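Local coordinates for lactaldehyde dehydrogenase (Escherichia coli, PDB 2IMP), which catalyses the NAD-dependent oxidation of lactaldehyde to lactate, and of glycolaldehyde to glycolate, in the breakdown of fucose and rhamnose, at residues R131-I136 and V474-S479. Sequence-based numbering, arbitrary orientation.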
ATOM      1  N   ARG A 131       5.764 -16.845 -14.457  1.00 14.95           N
ATOM      2  CA  ARG A 131       6.451 -18.132 -14.489  1.00 18.69           C
ATOM      3  C   ARG A 131       6.055 -19.118 -13.388  1.00 20.22           C
ATOM      4  O   ARG A 131       6.102 -18.789 -12.202  1.00 18.45           O
ATOM      5  CB  ARG A 131       7.962 -17.933 -14.399  1.00 21.61           C
ATOM      6  CG  ARG A 131       8.552 -17.068 -15.481  1.00 25.85           C
ATOM      7  CD  ARG A 131      10.060 -17.204 -15.479  1.00 29.94           C
ATOM      8  NE  ARG A 131      10.662 -16.410 -16.541  1.00 36.24           N
ATOM      9  CZ  ARG A 131      11.888 -16.606 -17.014  1.00 36.27           C
ATOM     10  NH1 ARG A 131      12.644 -17.576 -16.520  1.00 36.75           N
ATOM     11  NH2 ARG A 131      12.353 -15.827 -17.980  1.00 38.81           N
ATOM     12  N   PRO A 132       5.680 -20.347 -13.780  1.00 21.31           N
ATOM     13  CA  PRO A 132       5.281 -21.389 -12.835  1.00 21.77           C
ATOM     14  C   PRO A 132       6.377 -21.625 -11.768  1.00 21.40           C
ATOM     15  O   PRO A 132       7.560 -21.749 -12.096  1.00 21.28           O
ATOM     16  CB  PRO A 132       5.093 -22.611 -13.733  1.00 22.57           C
ATOM     17  CG  PRO A 132       4.643 -22.021 -15.015  1.00 22.38           C
ATOM     18  CD  PRO A 132       5.559 -20.830 -15.168  1.00 23.47           C
ATOM     19  N   GLY A 133       5.967 -21.671 -10.506  1.00 21.75           N
ATOM     20  CA  GLY A 133       6.913 -21.922  -9.433  1.00 23.63           C
ATOM     21  C   GLY A 133       7.896 -20.812  -9.106  1.00 23.57           C
ATOM     22  O   GLY A 133       8.813 -21.019  -8.307  1.00 23.46           O
ATOM     23  N   GLU A 134       7.737 -19.643  -9.719  1.00 22.08           N
ATOM     24  CA  GLU A 134       8.640 -18.541  -9.418  1.00 20.02           C
ATOM     25  C   GLU A 134       8.060 -17.505  -8.447  1.00 19.04           C
ATOM     26  O   GLU A 134       6.883 -17.158  -8.516  1.00 18.98           O
ATOM     27  CB  GLU A 134       9.081 -17.807 -10.694  1.00 18.61           C
ATOM     28  CG  GLU A 134       9.939 -16.566 -10.403  1.00 19.53           C
ATOM     29  CD  GLU A 134      10.389 -15.813 -11.652  1.00 18.01           C
ATOM     30  OE1 GLU A 134       9.566 -15.106 -12.263  1.00 18.58           O
ATOM     31  OE2 GLU A 134      11.575 -15.925 -12.019  1.00 18.35           O
ATOM     32  N   ASN A 135       8.904 -17.041  -7.537  1.00 20.10           N
ATOM     33  CA  ASN A 135       8.532 -16.007  -6.586  1.00 20.78           C
ATOM     34  C   ASN A 135       9.322 -14.714  -6.834  1.00 20.02           C
ATOM     35  O   ASN A 135      10.551 -14.742  -6.909  1.00 20.26           O
ATOM     36  CB  ASN A 135       8.806 -16.444  -5.144  1.00 22.49           C
ATOM     37  CG  ASN A 135       7.729 -17.349  -4.586  1.00 26.57           C
ATOM     38  OD1 ASN A 135       6.551 -16.990  -4.561  1.00 28.66           O
ATOM     39  ND2 ASN A 135       8.132 -18.526  -4.119  1.00 26.15           N
ATOM     40  N   ILE A 136       8.616 -13.603  -6.985  1.00 17.19           N
ATOM     41  CA  ILE A 136       9.277 -12.329  -7.177  1.00 15.08           C
ATOM     42  C   ILE A 136       9.257 -11.528  -5.868  1.00 15.38           C
ATOM     43  O   ILE A 136       8.222 -11.001  -5.465  1.00 15.15           O
ATOM     44  CB  ILE A 136       8.603 -11.504  -8.286  1.00 13.61           C
ATOM     45  CG1 ILE A 136       8.644 -12.272  -9.608  1.00 13.50           C
ATOM     46  CG2 ILE A 136       9.316 -10.174  -8.442  1.00 13.65           C
ATOM     47  CD1 ILE A 136       7.867 -11.602 -10.728  1.00 11.32           C
ATOM     48  N   VAL A 474      15.048  -6.453  -6.307  1.00 11.41           N
ATOM     49  CA  VAL A 474      14.095  -7.424  -6.807  1.00  9.70           C
ATOM     50  C   VAL A 474      14.714  -8.801  -7.042  1.00 11.07           C
ATOM     51  O   VAL A 474      15.612  -8.969  -7.879  1.00 11.25           O
ATOM     52  CB  VAL A 474      13.426  -6.927  -8.111  1.00 10.75           C
ATOM     53  CG1 VAL A 474      12.424  -7.955  -8.612  1.00  7.60           C
ATOM     54  CG2 VAL A 474      12.721  -5.601  -7.854  1.00  8.53           C
ATOM     55  N   VAL A 475      14.234  -9.773  -6.279  1.00  9.50           N
ATOM     56  CA  VAL A 475      14.729 -11.131  -6.383  1.00 12.30           C
ATOM     57  C   VAL A 475      13.793 -12.096  -7.134  1.00 13.62           C
ATOM     58  O   VAL A 475      12.636 -12.290  -6.750  1.00 15.41           O
ATOM     59  CB  VAL A 475      15.006 -11.727  -4.984  1.00 11.97           C
ATOM     60  CG1 VAL A 475      15.601 -13.124  -5.120  1.00 10.38           C
ATOM     61  CG2 VAL A 475      15.957 -10.813  -4.212  1.00 12.54           C
ATOM     62  N   TYR A 476      14.305 -12.667  -8.218  1.00 12.77           N
ATOM     63  CA  TYR A 476      13.545 -13.637  -8.983  1.00 14.24           C
ATOM     64  C   TYR A 476      13.971 -15.058  -8.587  1.00 16.53           C
ATOM     65  O   TYR A 476      14.958 -15.597  -9.093  1.00 14.09           O
ATOM     66  CB  TYR A 476      13.742 -13.428 -10.487  1.00 12.16           C
ATOM     67  CG  TYR A 476      13.196 -12.121 -11.024  1.00 11.98           C
ATOM     68  CD1 TYR A 476      13.912 -10.933 -10.890  1.00 11.52           C
ATOM     69  CD2 TYR A 476      11.968 -12.074 -11.691  1.00 12.12           C
ATOM     70  CE1 TYR A 476      13.427  -9.731 -11.415  1.00  9.03           C
ATOM     71  CE2 TYR A 476      11.473 -10.875 -12.214  1.00 13.05           C
ATOM     72  CZ  TYR A 476      12.211  -9.707 -12.071  1.00 12.55           C
ATOM     73  OH  TYR A 476      11.735  -8.520 -12.586  1.00 12.36           O
ATOM     74  N   LEU A 477      13.238 -15.621  -7.637  1.00 18.76           N
ATOM     75  CA  LEU A 477      13.526 -16.951  -7.134  1.00 22.85           C
ATOM     76  C   LEU A 477      12.804 -18.061  -7.925  1.00 26.23           C
ATOM     77  O   LEU A 477      11.619 -18.317  -7.712  1.00 24.57           O
ATOM     78  CB  LEU A 477      13.147 -17.007  -5.652  1.00 22.09           C
ATOM     79  CG  LEU A 477      13.515 -18.248  -4.841  1.00 24.81           C
ATOM     80  CD1 LEU A 477      14.957 -18.644  -5.106  1.00 26.27           C
ATOM     81  CD2 LEU A 477      13.307 -17.946  -3.365  1.00 24.56           C
ATOM     82  N   GLN A 478      13.530 -18.691  -8.845  1.00 30.64           N
ATOM     83  CA  GLN A 478      12.961 -19.746  -9.679  1.00 35.31           C
ATOM     84  C   GLN A 478      12.940 -21.150  -9.037  1.00 37.67           C
ATOM     85  O   GLN A 478      13.980 -21.683  -8.646  1.00 37.56           O
ATOM     86  CB  GLN A 478      13.704 -19.820 -11.016  1.00 34.82           C
ATOM     87  CG  GLN A 478      13.126 -20.849 -11.980  1.00 35.34           C
ATOM     88  CD  GLN A 478      11.704 -20.516 -12.400  1.00 36.57           C
ATOM     89  OE1 GLN A 478      11.474 -19.575 -13.168  1.00 36.52           O
ATOM     90  NE2 GLN A 478      10.741 -21.279 -11.890  1.00 33.64           N
ATOM     91  N   SER A 479      11.741 -21.721  -8.951  1.00 40.68           N
ATOM     92  CA  SER A 479      11.533 -23.044  -8.371  1.00 42.38           C
ATOM     93  C   SER A 479      11.781 -23.118  -6.850  1.00 43.42           C
ATOM     94  O   SER A 479      10.850 -22.989  -6.056  1.00 44.82           O
ATOM     95  CB  SER A 479      12.414 -24.075  -9.079  1.00 43.68           C
ATOM     96  OG  SER A 479      12.280 -25.355  -8.484  1.00 44.62           O
ATOM     97  OXT SER A 479      12.939 -23.382  -6.660  1.00 50.11           O
TER
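Q478 and the type II turn R131-E134 show how a side chain can extend the pairing of two strands past their last regular rung. The strands are antiparallel neighbours in the oligomerisation arm of the aldehyde dehydrogenase fold, with N135 and L477 as a hydrogen-bonded pair whose backbones exchange two bonds; the nearly straight one, at 171°, runs from N135 N to L477 O. Beyond that pair, Q478 sends CG anti to its backbone N (chi1 -177°) and bends at chi2, which brings its amide back to the turn. From the other strand, E134 reaches across the same face: CB lies 3.9 Å from Q478 OE1, CG packs 3.6 Å from L477 O, CD lies 4.1 Å from Y476 CD2, and in the carboxylate OE1 meets the ring edge of Y476 while OE2 touches Y476 CB at 3.6 Å. S129 OG hydrogen-bonds OE1, and R439 of a second subunit forms a salt bridge with OE2. That subunit also adds a strand parallel to V474-L477, continuing the sheet across the tetramer interface. At the turn, Q478 OE1 sits 3.6 Å from R131 CD, and Q478 NE2 donates to P132 O at 3.2 Å, with the acceptor just 3° out of the amide plane.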